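Local coordinates for YohF (Salmonella typhimurium, PDB 6WON), which probably acts as an oxidoreductase of the short-chain dehydrogenase/reductase family, with acetoin as a likely substrate, at residues K5-T10 against F29-T34; S96-M101 against Q151-T156; I137-S142 against H160-L165; N181-G186 against L239-G244. All coordinates share one frame; numbering follows the deposited sequence.

Interaction 1: residues K5-T10 against F29-T34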
# COMPACT_ATOMS: atom_id res chain seq x y z
N LYS B 5 -23.68 -24.82 10.16
CA LYS B 5 -22.89 -23.69 10.62
C LYS B 5 -23.76 -22.45 10.75
O LYS B 5 -24.81 -22.32 10.10
CB LYS B 5 -21.73 -23.42 9.65
CG LYS B 5 -20.84 -24.63 9.36
CD LYS B 5 -20.15 -25.10 10.64
CE LYS B 5 -19.11 -26.19 10.35
NZ LYS B 5 -18.40 -26.62 11.59
N VAL B 6 -23.31 -21.53 11.59
CA VAL B 6 -24.06 -20.32 11.88
C VAL B 6 -23.25 -19.11 11.43
O VAL B 6 -22.06 -19.00 11.73
CB VAL B 6 -24.40 -20.22 13.39
CG1 VAL B 6 -24.97 -18.84 13.72
CG2 VAL B 6 -25.37 -21.32 13.78
N ALA B 7 -23.90 -18.22 10.68
CA ALA B 7 -23.34 -16.93 10.33
C ALA B 7 -24.15 -15.83 11.00
O ALA B 7 -25.39 -15.85 10.96
CB ALA B 7 -23.36 -16.70 8.81
N ILE B 8 -23.46 -14.88 11.62
CA ILE B 8 -24.10 -13.69 12.14
C ILE B 8 -23.65 -12.50 11.31
O ILE B 8 -22.45 -12.33 11.05
CB ILE B 8 -23.79 -13.50 13.63
CG1 ILE B 8 -24.59 -14.54 14.42
CG2 ILE B 8 -24.16 -12.08 14.06
CD1 ILE B 8 -24.20 -14.64 15.84
N VAL B 9 -24.61 -11.72 10.83
CA VAL B 9 -24.36 -10.54 10.01
C VAL B 9 -25.02 -9.37 10.72
O VAL B 9 -26.24 -9.36 10.89
CB VAL B 9 -24.91 -10.70 8.59
CG1 VAL B 9 -24.48 -9.52 7.72
CG2 VAL B 9 -24.45 -12.04 7.97
N THR B 10 -24.22 -8.39 11.12
CA THR B 10 -24.80 -7.23 11.78
C THR B 10 -25.45 -6.30 10.76
O THR B 10 -25.03 -6.22 9.60
CB THR B 10 -23.76 -6.47 12.61
OG1 THR B 10 -22.75 -5.93 11.75
CG2 THR B 10 -23.13 -7.40 13.63
N PHE B 29 -26.02 -21.64 5.67
CA PHE B 29 -25.79 -21.21 7.05
C PHE B 29 -27.12 -20.88 7.72
O PHE B 29 -27.94 -20.14 7.16
CB PHE B 29 -24.88 -19.99 7.10
CG PHE B 29 -23.45 -20.26 6.72
CD1 PHE B 29 -23.06 -20.29 5.39
CD2 PHE B 29 -22.48 -20.44 7.71
CE1 PHE B 29 -21.73 -20.53 5.04
CE2 PHE B 29 -21.15 -20.68 7.37
CZ PHE B 29 -20.77 -20.72 6.05
N ASP B 30 -27.34 -21.41 8.93
CA ASP B 30 -28.26 -20.75 9.85
C ASP B 30 -27.77 -19.32 10.05
O ASP B 30 -26.56 -19.06 10.06
CB ASP B 30 -28.33 -21.48 11.19
CG ASP B 30 -29.07 -22.80 11.10
OD1 ASP B 30 -29.87 -22.97 10.14
OD2 ASP B 30 -28.88 -23.66 11.99
N ILE B 31 -28.71 -18.38 10.19
CA ILE B 31 -28.40 -16.95 10.07
C ILE B 31 -28.85 -16.21 11.32
O ILE B 31 -30.00 -16.35 11.75
CB ILE B 31 -29.08 -16.33 8.83
CG1 ILE B 31 -28.42 -16.83 7.56
CG2 ILE B 31 -29.03 -14.82 8.90
CD1 ILE B 31 -26.94 -16.58 7.52
N GLY B 32 -27.95 -15.41 11.89
CA GLY B 32 -28.33 -14.38 12.84
C GLY B 32 -28.33 -13.01 12.19
O GLY B 32 -27.37 -12.63 11.52
N ILE B 33 -29.42 -12.27 12.42
CA ILE B 33 -29.66 -10.96 11.83
C ILE B 33 -29.79 -9.94 12.95
O ILE B 33 -30.59 -10.14 13.87
CB ILE B 33 -30.95 -10.98 10.97
CG1 ILE B 33 -30.75 -11.80 9.70
CG2 ILE B 33 -31.45 -9.58 10.65
CD1 ILE B 33 -31.99 -12.61 9.30
N THR B 34 -29.02 -8.86 12.89
CA THR B 34 -29.21 -7.76 13.84
C THR B 34 -29.72 -6.52 13.11
O THR B 34 -29.47 -6.33 11.92
CB THR B 34 -27.94 -7.42 14.63
OG1 THR B 34 -27.10 -6.52 13.89
CG2 THR B 34 -27.18 -8.68 14.99
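The Phe-29 ring touches Lys-5 and Ala-7 at one end of the contact. Its CG stands anti to the carbonyl carbon (chi1 -70°), which turns the CD2-CE2 side of the ring to Lys-5; CE2 lies 3.6 Å from Lys-5 CB, obliquely to the ring, while Val-6 C sits at the ring edge. The lysine chain bends at chi2 and leads away from residues 29-34, and its NZ forms a salt bridge with Glu-133. Ala-7 CB touches both the Phe-29 ring and Ile-31, whose CD1 lies 3.8 Å away; Ala-7 and Ile-31 share a sheet face, and Leu-24 of helix 15-27 touches both. This is the opening beta-alpha-beta unit of a Rossmann fold: strands 6-9 and 30-34 run parallel, 18° apart in direction, with helix 15-27 connecting them. Ala-7 N donates to Asp-30 O at 2.9 Å, nearly along the C=O axis, and Gly-32 N reaches Ala-7 O in the carbonyl plane at 2.8 Å. Val-9 N continues the series to Gly-32 O with an N-H...O angle of 173°, whereas the flanking bonds, Asp-30 N to Lys-5 O and Thr-34 N to Val-9 O, are weak. On the opposite face Val-6 CG2 meets Asp-30 CB at 3.9 Å, and Ile-8 passes over Gly-32, its CG1 4.1 Å from Gly-32 CA. At the far end Thr-10 and Thr-34 lie side by side, pointing the same way, with Thr-34 OG1 3.2 Å from Thr-10 CA. Their hydroxyls have other partners, Ala-11 N for Thr-34 and Asn-89 N for Thr-10.

Interaction 2: residues S96-M101 against Q151-T156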
# COMPACT_ATOMS: atom_id res chain seq x y z
N SER B 96 -18.28 15.59 8.28
CA SER B 96 -18.00 16.67 9.21
C SER B 96 -16.62 17.25 8.91
O SER B 96 -15.63 16.50 8.90
CB SER B 96 -18.06 16.17 10.65
OG SER B 96 -18.34 17.21 11.56
N ALA B 97 -16.53 18.55 8.65
CA ALA B 97 -15.23 19.15 8.33
C ALA B 97 -14.27 18.97 9.50
O ALA B 97 -14.64 19.15 10.66
CB ALA B 97 -15.40 20.63 8.00
N PHE B 98 -13.03 18.59 9.19
CA PHE B 98 -12.06 18.26 10.24
C PHE B 98 -11.86 19.42 11.21
O PHE B 98 -11.84 19.22 12.43
CB PHE B 98 -10.71 17.89 9.63
CG PHE B 98 -9.55 18.09 10.58
CD1 PHE B 98 -9.30 17.15 11.57
CD2 PHE B 98 -8.75 19.23 10.51
CE1 PHE B 98 -8.26 17.33 12.45
CE2 PHE B 98 -7.70 19.41 11.39
CZ PHE B 98 -7.45 18.46 12.36
N ILE B 99 -11.71 20.64 10.69
CA ILE B 99 -11.29 21.77 11.52
C ILE B 99 -12.30 22.07 12.62
O ILE B 99 -11.93 22.61 13.67
CB ILE B 99 -11.03 23.01 10.64
CG1 ILE B 99 -10.22 24.05 11.41
CG2 ILE B 99 -12.35 23.60 10.10
CD1 ILE B 99 -8.86 23.53 11.89
N ASP B 100 -13.57 21.70 12.42
CA ASP B 100 -14.67 22.09 13.29
C ASP B 100 -15.34 20.93 14.01
O ASP B 100 -16.21 21.17 14.85
CB ASP B 100 -15.75 22.83 12.49
CG ASP B 100 -15.40 24.26 12.24
OD1 ASP B 100 -14.56 24.80 13.00
OD2 ASP B 100 -15.97 24.86 11.29
N MET B 101 -14.99 19.70 13.69
CA MET B 101 -15.71 18.54 14.18
C MET B 101 -15.73 18.52 15.71
O MET B 101 -14.66 18.51 16.33
CB MET B 101 -15.08 17.26 13.64
CG MET B 101 -15.88 16.02 13.97
SD MET B 101 -15.16 14.50 13.34
CE MET B 101 -13.71 15.11 12.49
N GLN B 151 -14.14 15.63 3.85
CA GLN B 151 -15.13 16.01 4.86
C GLN B 151 -15.51 14.87 5.79
O GLN B 151 -16.48 14.99 6.53
CB GLN B 151 -16.41 16.58 4.24
CG GLN B 151 -16.19 17.74 3.31
CD GLN B 151 -15.53 18.89 4.00
OE1 GLN B 151 -16.15 19.59 4.81
NE2 GLN B 151 -14.24 19.10 3.70
N ALA B 152 -14.78 13.76 5.76
CA ALA B 152 -15.14 12.60 6.56
C ALA B 152 -13.90 12.02 7.22
O ALA B 152 -13.59 10.83 7.11
CB ALA B 152 -15.86 11.55 5.72
N SER B 153 -13.15 12.88 7.93
CA SER B 153 -11.90 12.45 8.54
C SER B 153 -12.14 11.42 9.63
O SER B 153 -11.37 10.46 9.76
CB SER B 153 -11.14 13.64 9.10
OG SER B 153 -11.93 14.33 10.06
N ALA B 154 -13.18 11.61 10.45
CA ALA B 154 -13.47 10.61 11.48
C ALA B 154 -13.78 9.26 10.85
O ALA B 154 -13.24 8.22 11.26
CB ALA B 154 -14.63 11.08 12.35
N TYR B 155 -14.63 9.26 9.83
CA TYR B 155 -15.00 8.02 9.16
C TYR B 155 -13.77 7.35 8.54
O TYR B 155 -13.57 6.14 8.69
CB TYR B 155 -16.07 8.33 8.12
CG TYR B 155 -16.44 7.23 7.16
CD1 TYR B 155 -17.36 6.25 7.51
CD2 TYR B 155 -15.89 7.20 5.89
CE1 TYR B 155 -17.71 5.26 6.62
CE2 TYR B 155 -16.22 6.22 5.00
CZ TYR B 155 -17.13 5.26 5.36
OH TYR B 155 -17.44 4.28 4.44
N THR B 156 -12.91 8.14 7.90
CA THR B 156 -11.69 7.59 7.31
C THR B 156 -10.79 6.98 8.37
O THR B 156 -10.27 5.88 8.21
CB THR B 156 -10.94 8.68 6.56
OG1 THR B 156 -11.77 9.20 5.50
CG2 THR B 156 -9.61 8.16 6.01
O HOH W 1 -13.43 15.69 8.24
O HOH W 2 -15.53 13.88 10.18
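The Phe-98 ring meets Ser-153 at its edge: OG lies near the ring plane, 4.1 Å from CD1, while Met-169 of the second subunit also packs on this phenylalanine. Gln-151 brings the other flat group, a side-chain amide whose OE1 approaches Ala-97 CB to 3.4 Å after the chain bends at chi2. The contact joins the loop between strand 85-88 and helix 103-131 to the start of helix 153-173 in this Rossmann-type SDR fold, with Ala-152 at the N-cap position. Ala-152 O accepts from both Thr-156 N and Thr-156 OG1, the hydroxyl standing 42° out of the carbonyl plane. Between the segments the one direct hydrogen bond runs 2.6 Å from Ser-96 N to Gln-151 O, with an N-H...O angle of 175°. Two waters lie between Ser-96 O and the N-H groups of Ser-153 and Ala-154 at the helix start. The link through water 1 to Ser-153 N is doubtful, because that water stands only 2.4 Å from Ser-96 O; the link through water 2 is long on the helix side, at 3.3 Å from Ala-154 N. The second subunit completes the surroundings: its Glu-172 takes a hydrogen bond from Phe-98 N, and its Gln-122 gives them to Phe-98 O and Met-101 O. Met-101 reaches across with CG anti to the backbone N (chi1 -173°), carrying its sulphur to the first helical turn beside Trp-106. There Met-101 SD rests 3.6 Å from Ala-154 CB.

Interaction 3: residues I137-S142 against H160-L165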
# COMPACT_ATOMS: atom_id res chain seq x y z
N ILE B 137 -14.16 -14.44 10.13
CA ILE B 137 -14.64 -13.11 10.51
C ILE B 137 -14.33 -12.16 9.37
O ILE B 137 -13.17 -12.02 8.96
CB ILE B 137 -14.00 -12.61 11.81
CG1 ILE B 137 -14.42 -13.51 12.98
CG2 ILE B 137 -14.42 -11.14 12.07
CD1 ILE B 137 -13.67 -13.22 14.29
N ILE B 138 -15.37 -11.52 8.83
CA ILE B 138 -15.22 -10.57 7.75
C ILE B 138 -15.62 -9.20 8.28
O ILE B 138 -16.74 -9.02 8.77
CB ILE B 138 -16.06 -10.95 6.52
CG1 ILE B 138 -15.55 -12.26 5.92
CG2 ILE B 138 -15.98 -9.84 5.48
CD1 ILE B 138 -16.36 -13.48 6.26
N ASN B 139 -14.71 -8.23 8.18
CA ASN B 139 -15.00 -6.86 8.58
C ASN B 139 -15.29 -6.06 7.32
O ASN B 139 -14.42 -5.95 6.45
CB ASN B 139 -13.84 -6.25 9.36
CG ASN B 139 -13.59 -6.94 10.69
OD1 ASN B 139 -14.53 -7.24 11.43
ND2 ASN B 139 -12.30 -7.18 11.02
N ILE B 140 -16.51 -5.54 7.20
CA ILE B 140 -16.83 -4.67 6.07
C ILE B 140 -16.22 -3.31 6.38
O ILE B 140 -16.65 -2.62 7.30
CB ILE B 140 -18.33 -4.55 5.83
CG1 ILE B 140 -18.98 -5.94 5.73
CG2 ILE B 140 -18.59 -3.76 4.55
CD1 ILE B 140 -18.54 -6.72 4.52
N THR B 141 -15.19 -2.92 5.62
CA THR B 141 -14.64 -1.59 5.81
C THR B 141 -15.11 -0.67 4.69
O THR B 141 -16.31 -0.38 4.60
CB THR B 141 -13.11 -1.65 5.91
OG1 THR B 141 -12.57 -2.14 4.69
CG2 THR B 141 -12.70 -2.60 7.05
N SER B 142 -14.21 -0.23 3.82
CA SER B 142 -14.52 0.72 2.75
C SER B 142 -13.23 0.98 2.00
O SER B 142 -12.14 0.71 2.51
CB SER B 142 -15.10 2.03 3.31
OG SER B 142 -14.81 3.13 2.48
N HIS B 160 -9.71 3.06 8.68
CA HIS B 160 -8.30 2.70 8.81
C HIS B 160 -8.07 1.88 10.07
O HIS B 160 -7.35 0.87 10.04
CB HIS B 160 -7.42 3.96 8.84
CG HIS B 160 -7.06 4.49 7.49
ND1 HIS B 160 -8.00 5.02 6.63
CD2 HIS B 160 -5.87 4.58 6.85
CE1 HIS B 160 -7.39 5.42 5.52
NE2 HIS B 160 -6.10 5.16 5.63
N ALA B 161 -8.62 2.34 11.19
CA ALA B 161 -8.55 1.58 12.44
C ALA B 161 -9.05 0.16 12.26
O ALA B 161 -8.42 -0.80 12.70
CB ALA B 161 -9.36 2.28 13.54
N LEU B 162 -10.22 0.01 11.62
CA LEU B 162 -10.78 -1.34 11.48
C LEU B 162 -9.89 -2.19 10.58
O LEU B 162 -9.79 -3.41 10.79
CB LEU B 162 -12.21 -1.26 10.94
CG LEU B 162 -13.03 -2.56 10.85
CD1 LEU B 162 -12.84 -3.45 12.08
CD2 LEU B 162 -14.51 -2.25 10.65
N GLY B 163 -9.23 -1.57 9.61
CA GLY B 163 -8.27 -2.31 8.81
C GLY B 163 -7.10 -2.81 9.63
O GLY B 163 -6.68 -3.96 9.50
N GLY B 164 -6.57 -1.97 10.52
CA GLY B 164 -5.50 -2.41 11.40
C GLY B 164 -5.93 -3.55 12.31
O GLY B 164 -5.19 -4.53 12.49
N LEU B 165 -7.12 -3.44 12.89
CA LEU B 165 -7.62 -4.49 13.76
C LEU B 165 -7.77 -5.80 12.99
O LEU B 165 -7.47 -6.88 13.52
CB LEU B 165 -8.96 -4.07 14.37
CG LEU B 165 -9.69 -5.14 15.18
CD1 LEU B 165 -8.89 -5.51 16.44
CD2 LEU B 165 -11.10 -4.65 15.52
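Leu-162 extends from its helix with CG anti to the backbone N (chi1 -174°), carrying both methyls to Asn-139 and Thr-141. Thr-141 answers with CG2 anti to its carbonyl carbon, so that the methyl rather than the hydroxyl faces the leucine, 3.8 Å from Leu-162 CG. The two branches take different neighbours: CD1 lies 3.8 Å from Asn-139 CG and 3.9 Å from ND2 of the same amide, whereas CD2 reaches the Ile-140 carbonyl, 4.0 Å from its O, and the threonine methyl. Both side-chain pairs cross at a slant, and the contact between the segments is entirely van der Waals. The polar ends are satisfied elsewhere: Asn-139 accepts at OD1 from Asn-88 ND2 and donates through ND2 to Thr-166 OG1, while Thr-141 OG1 pairs with Glu-145. Val-114 and Ala-117 of helix 103-131 also touch Leu-162, enclosing it between helix and sheet. His-160 packs on Gly-164 of the second subunit and bonds to its Lys-167. Strand 135-140, helix 153-173 and strand 178-185 form a beta-alpha-beta unit of the Rossmann fold; beyond the strand, Ser-142 touches Tyr-155 and Lys-159 of a YxxxK motif, probably the active-site region as in other SDR enzymes.

Interaction 4: residues N181-G186 against L239-G244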
# COMPACT_ATOMS: atom_id res chain seq x y z
N ASN B 181 -10.57 -11.31 7.50
CA ASN B 181 -10.29 -10.44 6.36
C ASN B 181 -11.23 -9.26 6.39
O ASN B 181 -12.29 -9.30 7.02
CB ASN B 181 -10.45 -11.19 5.04
CG ASN B 181 -9.44 -12.31 4.88
OD1 ASN B 181 -8.28 -12.07 4.54
ND2 ASN B 181 -9.88 -13.55 5.10
N ALA B 182 -10.84 -8.21 5.67
CA ALA B 182 -11.72 -7.09 5.38
C ALA B 182 -12.17 -7.15 3.92
O ALA B 182 -11.38 -7.49 3.03
CB ALA B 182 -11.01 -5.75 5.64
N VAL B 183 -13.44 -6.84 3.68
CA VAL B 183 -13.95 -6.49 2.36
C VAL B 183 -14.24 -5.00 2.36
O VAL B 183 -14.94 -4.51 3.24
CB VAL B 183 -15.21 -7.29 1.99
CG1 VAL B 183 -15.77 -6.83 0.64
CG2 VAL B 183 -14.91 -8.78 1.95
N ALA B 184 -13.70 -4.30 1.36
CA ALA B 184 -13.63 -2.83 1.35
C ALA B 184 -14.46 -2.32 0.18
O ALA B 184 -13.93 -2.21 -0.95
CB ALA B 184 -12.17 -2.36 1.25
N PRO B 185 -15.75 -2.03 0.37
CA PRO B 185 -16.58 -1.62 -0.77
C PRO B 185 -16.24 -0.21 -1.23
O PRO B 185 -15.83 0.65 -0.45
CB PRO B 185 -18.01 -1.70 -0.22
CG PRO B 185 -17.92 -2.58 1.01
CD PRO B 185 -16.56 -2.23 1.59
N GLY B 186 -16.39 0.01 -2.54
CA GLY B 186 -16.41 1.37 -3.06
C GLY B 186 -17.80 1.93 -2.83
O GLY B 186 -18.40 1.65 -1.79
N LEU B 239 -9.79 -6.82 0.82
CA LEU B 239 -10.16 -7.13 -0.56
C LEU B 239 -11.12 -6.05 -1.03
O LEU B 239 -12.23 -5.92 -0.52
CB LEU B 239 -10.78 -8.53 -0.65
CG LEU B 239 -9.99 -9.71 -0.07
CD1 LEU B 239 -10.54 -11.04 -0.59
CD2 LEU B 239 -8.52 -9.59 -0.42
N ILE B 240 -10.68 -5.26 -2.01
CA ILE B 240 -11.37 -4.03 -2.39
C ILE B 240 -12.27 -4.30 -3.58
O ILE B 240 -11.81 -4.79 -4.62
CB ILE B 240 -10.36 -2.91 -2.69
CG1 ILE B 240 -9.54 -2.59 -1.44
CG2 ILE B 240 -11.07 -1.68 -3.25
CD1 ILE B 240 -8.37 -1.62 -1.72
N VAL B 241 -13.54 -3.98 -3.44
CA VAL B 241 -14.55 -4.18 -4.47
C VAL B 241 -15.11 -2.79 -4.77
O VAL B 241 -16.00 -2.30 -4.08
CB VAL B 241 -15.66 -5.14 -4.03
CG1 VAL B 241 -16.73 -5.27 -5.09
CG2 VAL B 241 -15.08 -6.52 -3.67
N ASP B 242 -14.57 -2.13 -5.81
CA ASP B 242 -14.84 -0.71 -5.92
C ASP B 242 -14.99 -0.22 -7.36
O ASP B 242 -14.89 1.00 -7.59
CB ASP B 242 -13.72 0.07 -5.23
CG ASP B 242 -12.39 -0.02 -5.97
OD1 ASP B 242 -12.25 -0.84 -6.91
OD2 ASP B 242 -11.46 0.73 -5.60
N GLY B 243 -15.21 -1.11 -8.32
CA GLY B 243 -15.34 -0.71 -9.71
C GLY B 243 -14.20 0.15 -10.23
O GLY B 243 -14.39 0.97 -11.14
N GLY B 244 -13.01 -0.01 -9.65
CA GLY B 244 -11.84 0.75 -10.06
C GLY B 244 -11.65 2.05 -9.32
O GLY B 244 -10.79 2.85 -9.73
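Gly-186 and Asp-242 bring their backbones unusually close where the two strands run out, their CA atoms 3.9 Å apart. Gly-186 CA also lies only 3.7 Å from Asp-242 CB. Asp-242 holds its CG between the backbone N and the carbonyl carbon (chi1 69°), a position from which OD1 accepts from Gly-244 N at 3.0 Å. This is an Asx turn, with the N-H meeting OD1 from well above the carboxylate plane; OD2 accepts from Met-246 N. Behind the turn the strands pair in parallel, Val-183 opposite Leu-239, Ala-184 opposite Ile-240 and Pro-185 opposite Val-241. Four backbone bonds alternate along them: Leu-239 N to Ala-182 O at 2.8 Å, Ala-184 N to Leu-239 O, Val-241 N to Ala-184 O, and Gly-186 N to Val-241 O at 2.8 Å. Every donor is displaced from the plane of its carbonyl, by as much as 43° at Ala-184 O, in strands whose directions differ by 21°. On one face Ala-184 CB sits against Ile-240 CG1 at 3.8 Å, and Ile-240 CG2 reaches over Ala-184 O. The other face carries Val-183 and Val-241, whose CG1 and CG2 respectively approach only to 4.4 Å. In the seven-stranded Rossmann sheet, strand 238-241 is outermost within the chain. Helix 216-226 covers the face of Val-183, Pro-185, Leu-239 and Val-241 through Ile-219, Leu-222 and Leu-226, strand 135-140 flanks strand 178-185 on its other edge, and the third subunit packs its own Leu-239 on Leu-239.

How the interactions relate
Interactions 1, 3 and 4 all reach the same parallel sheet, whose strand order 3-2-1-4-5-6-7 is the extended Rossmann order of SDR enzymes. Interaction 1 joins strands 6-9 and 30-35, and interaction 4 joins strands 178-185 and 238-241 across the chain's centre, about 22 Å away between centres. Interaction 3 lies about 11 Å from interaction 4, centre to centre, and touches it where strand 135-140 neighbours strand 178-185. Interactions 2 and 3 share helix 153-173 and alternate along the chain; interaction 1 closes before they open, and both close before interaction 4 opens. Interactions 2 and 3 lie by the second subunit and interaction 4 by the third, while interaction 1 is within the chain.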